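Local coordinates for protein AvrRxo1-ORF1 (Xanthomonas oryzae pv. oryzicola, PDB 4Z8T) that is a type III effector with a polynucleotide kinase domain, probably a zeta-toxin-like P-loop kinase, that binds its interactor AvrRxo1-ORF2, at residues 174-188 with 231-245. Sequence-based numbering, arbitrary orientation.
With ACT (acetate ion), chain I.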
# COMPACT_ATOMS: atom_id res chain seq x y z
N LYS A 174 19.48 15.71 -28.25
CA LYS A 174 19.45 17.11 -28.68
C LYS A 174 20.70 17.48 -29.47
O LYS A 174 20.61 18.13 -30.52
CB LYS A 174 19.30 18.04 -27.48
CG LYS A 174 17.93 17.98 -26.80
CD LYS A 174 16.84 18.55 -27.70
CE LYS A 174 15.51 18.67 -26.98
NZ LYS A 174 14.45 19.19 -27.90
N GLU A 175 21.86 17.06 -28.98
CA GLU A 175 23.13 17.41 -29.63
C GLU A 175 23.34 16.72 -30.97
O GLU A 175 24.10 17.21 -31.81
CB GLU A 175 24.30 17.11 -28.70
CG GLU A 175 24.37 18.03 -27.48
CD GLU A 175 25.49 17.66 -26.53
OE1 GLU A 175 26.15 16.62 -26.76
OE2 GLU A 175 25.72 18.39 -25.55
N THR A 176 22.68 15.59 -31.17
CA THR A 176 22.90 14.80 -32.38
C THR A 176 21.71 14.83 -33.32
O THR A 176 21.72 14.14 -34.34
CB THR A 176 23.25 13.33 -32.06
OG1 THR A 176 22.18 12.75 -31.31
CG2 THR A 176 24.53 13.26 -31.25
N GLY A 177 20.70 15.62 -32.99
CA GLY A 177 19.55 15.78 -33.86
C GLY A 177 18.68 14.53 -33.92
O GLY A 177 18.10 14.22 -34.97
N ARG A 178 18.60 13.80 -32.81
CA ARG A 178 17.73 12.63 -32.75
C ARG A 178 16.48 12.93 -31.93
O ARG A 178 16.55 13.66 -30.93
CB ARG A 178 18.46 11.47 -32.08
CG ARG A 178 19.61 10.88 -32.88
CD ARG A 178 20.18 9.69 -32.11
NE ARG A 178 21.18 8.94 -32.86
CZ ARG A 178 22.50 9.11 -32.76
NH1 ARG A 178 23.00 10.03 -31.94
NH2 ARG A 178 23.31 8.36 -33.49
N LYS A 179 15.35 12.34 -32.33
CA LYS A 179 14.15 12.34 -31.50
C LYS A 179 14.37 11.31 -30.40
O LYS A 179 15.17 10.40 -30.57
CB LYS A 179 12.94 11.88 -32.32
CG LYS A 179 12.46 12.88 -33.35
CD LYS A 179 11.78 14.05 -32.68
CE LYS A 179 11.15 14.97 -33.70
NZ LYS A 179 10.73 16.25 -33.06
N VAL A 180 13.68 11.46 -29.27
CA VAL A 180 13.66 10.42 -28.25
C VAL A 180 12.32 9.72 -28.28
O VAL A 180 11.29 10.34 -28.04
CB VAL A 180 13.91 10.99 -26.84
CG1 VAL A 180 13.83 9.88 -25.81
CG2 VAL A 180 15.26 11.66 -26.78
N GLU A 181 12.33 8.42 -28.57
CA GLU A 181 11.12 7.62 -28.51
C GLU A 181 11.28 6.73 -27.29
O GLU A 181 12.08 5.81 -27.29
CB GLU A 181 10.96 6.78 -29.77
CG GLU A 181 9.64 6.05 -29.87
CD GLU A 181 8.46 6.99 -30.17
OE1 GLU A 181 8.68 8.15 -30.64
OE2 GLU A 181 7.31 6.55 -29.94
N LEU A 182 10.54 7.03 -26.23
CA LEU A 182 10.77 6.37 -24.95
C LEU A 182 9.58 5.51 -24.58
O LEU A 182 8.44 5.99 -24.52
CB LEU A 182 11.05 7.40 -23.86
CG LEU A 182 11.65 6.80 -22.58
CD1 LEU A 182 12.60 7.79 -21.93
CD2 LEU A 182 10.58 6.36 -21.58
N CYS A 183 9.85 4.23 -24.34
CA CYS A 183 8.86 3.34 -23.75
C CYS A 183 9.35 3.01 -22.37
O CYS A 183 10.51 2.65 -22.18
CB CYS A 183 8.74 2.03 -24.56
SG CYS A 183 7.65 2.19 -25.99
N ASP A 184 8.46 3.17 -21.40
CA ASP A 184 8.78 2.99 -19.99
C ASP A 184 7.89 1.83 -19.52
O ASP A 184 6.68 1.87 -19.70
CB ASP A 184 8.41 4.29 -19.27
CG ASP A 184 8.89 4.35 -17.84
OD1 ASP A 184 9.57 3.41 -17.37
OD2 ASP A 184 8.59 5.36 -17.18
N ILE A 185 8.52 0.79 -18.97
CA ILE A 185 7.83 -0.47 -18.72
C ILE A 185 7.94 -0.80 -17.24
O ILE A 185 9.04 -0.87 -16.69
CB ILE A 185 8.47 -1.61 -19.54
CG1 ILE A 185 8.36 -1.32 -21.05
CG2 ILE A 185 7.75 -2.93 -19.23
CD1 ILE A 185 9.67 -0.88 -21.71
N ASP A 186 6.79 -0.99 -16.60
CA ASP A 186 6.74 -1.27 -15.16
C ASP A 186 6.09 -2.61 -14.86
O ASP A 186 5.13 -3.01 -15.53
CB ASP A 186 5.92 -0.21 -14.44
CG ASP A 186 5.96 -0.38 -12.94
OD1 ASP A 186 6.90 0.16 -12.32
OD2 ASP A 186 5.07 -1.08 -12.38
N ALA A 187 6.63 -3.29 -13.85
CA ALA A 187 5.96 -4.45 -13.26
C ALA A 187 6.16 -4.39 -11.76
O ALA A 187 7.12 -3.79 -11.28
CB ALA A 187 6.54 -5.74 -13.82
N PRO A 188 5.27 -5.04 -11.00
CA PRO A 188 5.46 -5.12 -9.55
C PRO A 188 6.80 -5.76 -9.23
O PRO A 188 7.29 -6.57 -10.03
CB PRO A 188 4.32 -6.04 -9.10
CG PRO A 188 3.27 -5.89 -10.15
CD PRO A 188 3.99 -5.62 -11.44
N PHE A 231 8.71 15.24 -21.31
CA PHE A 231 7.95 15.15 -22.54
C PHE A 231 6.74 16.07 -22.54
O PHE A 231 6.37 16.61 -23.59
CB PHE A 231 7.52 13.70 -22.82
CG PHE A 231 8.68 12.81 -23.20
CD1 PHE A 231 9.48 12.26 -22.23
CD2 PHE A 231 8.97 12.55 -24.53
CE1 PHE A 231 10.55 11.45 -22.57
CE2 PHE A 231 10.05 11.75 -24.89
CZ PHE A 231 10.84 11.20 -23.90
N ILE A 232 6.13 16.27 -21.37
CA ILE A 232 5.03 17.23 -21.27
C ILE A 232 5.56 18.62 -21.59
O ILE A 232 4.89 19.40 -22.27
CB ILE A 232 4.40 17.22 -19.87
CG1 ILE A 232 3.66 15.89 -19.64
CG2 ILE A 232 3.43 18.38 -19.70
CD1 ILE A 232 3.06 15.75 -18.26
N ALA A 233 6.77 18.93 -21.14
CA ALA A 233 7.33 20.28 -21.31
C ALA A 233 7.79 20.56 -22.74
O ALA A 233 7.73 21.70 -23.20
CB ALA A 233 8.47 20.51 -20.36
N ASP A 234 8.27 19.54 -23.43
CA ASP A 234 8.87 19.76 -24.74
C ASP A 234 8.35 18.77 -25.77
O ASP A 234 8.89 17.68 -25.92
CB ASP A 234 10.39 19.63 -24.63
CG ASP A 234 11.09 19.86 -25.95
OD1 ASP A 234 10.47 20.42 -26.89
OD2 ASP A 234 12.28 19.50 -26.06
N PRO A 235 7.29 19.15 -26.50
CA PRO A 235 6.69 18.27 -27.52
C PRO A 235 7.69 17.86 -28.60
O PRO A 235 7.54 16.79 -29.20
CB PRO A 235 5.60 19.15 -28.15
CG PRO A 235 5.28 20.15 -27.09
CD PRO A 235 6.55 20.41 -26.34
N SER A 236 8.69 18.69 -28.84
CA SER A 236 9.66 18.40 -29.90
C SER A 236 10.65 17.32 -29.47
O SER A 236 11.42 16.83 -30.31
CB SER A 236 10.42 19.67 -30.30
OG SER A 236 11.39 20.01 -29.33
N LEU A 237 10.64 16.93 -28.19
CA LEU A 237 11.62 15.98 -27.69
C LEU A 237 11.41 14.61 -28.33
O LEU A 237 12.38 13.92 -28.68
CB LEU A 237 11.50 15.84 -26.17
CG LEU A 237 12.41 14.82 -25.49
CD1 LEU A 237 13.87 15.15 -25.76
CD2 LEU A 237 12.13 14.82 -23.99
N GLY A 238 10.14 14.25 -28.50
CA GLY A 238 9.78 12.93 -29.01
C GLY A 238 8.50 12.45 -28.36
O GLY A 238 7.63 13.25 -28.01
N ASN A 239 8.37 11.15 -28.15
CA ASN A 239 7.15 10.62 -27.57
C ASN A 239 7.46 9.71 -26.40
O ASN A 239 8.54 9.14 -26.32
CB ASN A 239 6.34 9.87 -28.63
CG ASN A 239 5.92 10.77 -29.77
OD1 ASN A 239 5.25 11.78 -29.55
ND2 ASN A 239 6.35 10.44 -30.98
N TYR A 240 6.49 9.60 -25.49
CA TYR A 240 6.62 8.81 -24.26
C TYR A 240 5.39 7.92 -24.09
O TYR A 240 4.26 8.37 -24.21
CB TYR A 240 6.74 9.75 -23.05
CG TYR A 240 6.70 9.02 -21.73
CD1 TYR A 240 5.48 8.71 -21.12
CD2 TYR A 240 7.87 8.62 -21.09
CE1 TYR A 240 5.43 8.02 -19.92
CE2 TYR A 240 7.83 7.93 -19.88
CZ TYR A 240 6.60 7.64 -19.31
OH TYR A 240 6.55 6.97 -18.10
N ARG A 241 5.62 6.64 -23.78
CA ARG A 241 4.52 5.75 -23.40
C ARG A 241 4.93 4.96 -22.18
O ARG A 241 6.07 4.49 -22.09
CB ARG A 241 4.20 4.77 -24.54
CG ARG A 241 3.44 5.40 -25.70
CD ARG A 241 3.26 4.39 -26.83
NE ARG A 241 4.53 4.17 -27.53
CZ ARG A 241 4.81 3.09 -28.24
NH1 ARG A 241 3.90 2.12 -28.34
NH2 ARG A 241 5.99 2.97 -28.84
N LEU A 242 4.00 4.81 -21.25
CA LEU A 242 4.23 4.07 -20.02
C LEU A 242 3.31 2.87 -20.01
O LEU A 242 2.11 3.02 -20.13
CB LEU A 242 3.87 4.93 -18.81
CG LEU A 242 3.81 4.21 -17.45
CD1 LEU A 242 5.15 3.57 -17.06
CD2 LEU A 242 3.39 5.25 -16.40
N PHE A 243 3.88 1.68 -19.83
CA PHE A 243 3.07 0.46 -19.77
C PHE A 243 3.24 -0.13 -18.40
O PHE A 243 4.35 -0.21 -17.91
CB PHE A 243 3.54 -0.56 -20.82
CG PHE A 243 3.31 -0.12 -22.24
CD1 PHE A 243 2.10 -0.33 -22.87
CD2 PHE A 243 4.32 0.55 -22.93
CE1 PHE A 243 1.90 0.10 -24.19
CE2 PHE A 243 4.12 0.97 -24.24
CZ PHE A 243 2.92 0.76 -24.86
N GLY A 244 2.13 -0.52 -17.79
CA GLY A 244 2.16 -1.12 -16.47
C GLY A 244 1.54 -2.50 -16.55
O GLY A 244 1.05 -2.89 -17.61
N THR A 245 1.56 -3.21 -15.44
CA THR A 245 1.14 -4.61 -15.44
C THR A 245 -0.16 -4.77 -14.66
O THR A 245 -0.24 -4.43 -13.48
CB THR A 245 2.24 -5.50 -14.84
OG1 THR A 245 3.46 -5.31 -15.57
CG2 THR A 245 1.82 -7.00 -14.93
C ACT I . 14.20 17.05 -32.19
O ACT I . 13.08 17.22 -32.71
OXT ACT I . 15.04 16.45 -32.91
CH3 ACT I . 14.52 17.57 -30.82
O HOH W 1 14.87 15.03 -29.05
O HOH W 2 8.36 15.20 -31.51
O HOH W 3 6.83 6.11 -27.15
O HOH W 4 2.89 -2.50 -13.07
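Two neighbouring parallel strands, 179-185 and 238-245, of the central sheet of what is probably a zeta-toxin-like P-loop kinase domain run side by side here, paired from Val180 with Gly238 to Ile185 with Phe243; the chain between them is largely helical, and strand 66-71 flanks 179-185 on its other edge. The ladder opens with Val180 N giving a nearly straight bond to Leu237 O (2.8 Å, 172°) and runs on to Asp186 N on Phe243 O. On the face of Leu182 and Tyr240, the Phe231 ring of helix 224-233 is sandwiched between Leu237 CD2, over its centre, and Tyr240 CB, while its CZ meets Val180 CG1 (3.8 Å). Further along, Tyr240 reaches forward past Leu182, its CG anti to the backbone N (chi1 173°), and its OH donates to the anti lone pair of Asp184 OD2 (2.8 Å). The same oxygen also forms salt bridges to Arg71 and Arg224, so three donors grip one buried carboxylate oxygen. On the other face, Cys183 SG lies over one face of the Arg241 guanidinium, toward its rim, 3.4 Å from NH2, while NH1 bonds Lys85 O. A water in the guanidinium plane, at its edge, accepts from Arg241 NE and donates to Glu181 OE2 and Leu182 O. At the start of the strands, Lys174 NZ bridges to the syn side of Asp234 OD2 (2.9 Å), and Lys179 NZ donates to Ser236 O, to a water that Pro235 O also binds, and to an acetate probably from the crystallisation liquor. At the far end, Thr245 OG1 donates to a lone pair of Asp186 O, in the carbonyl plane, at 2.8 Å.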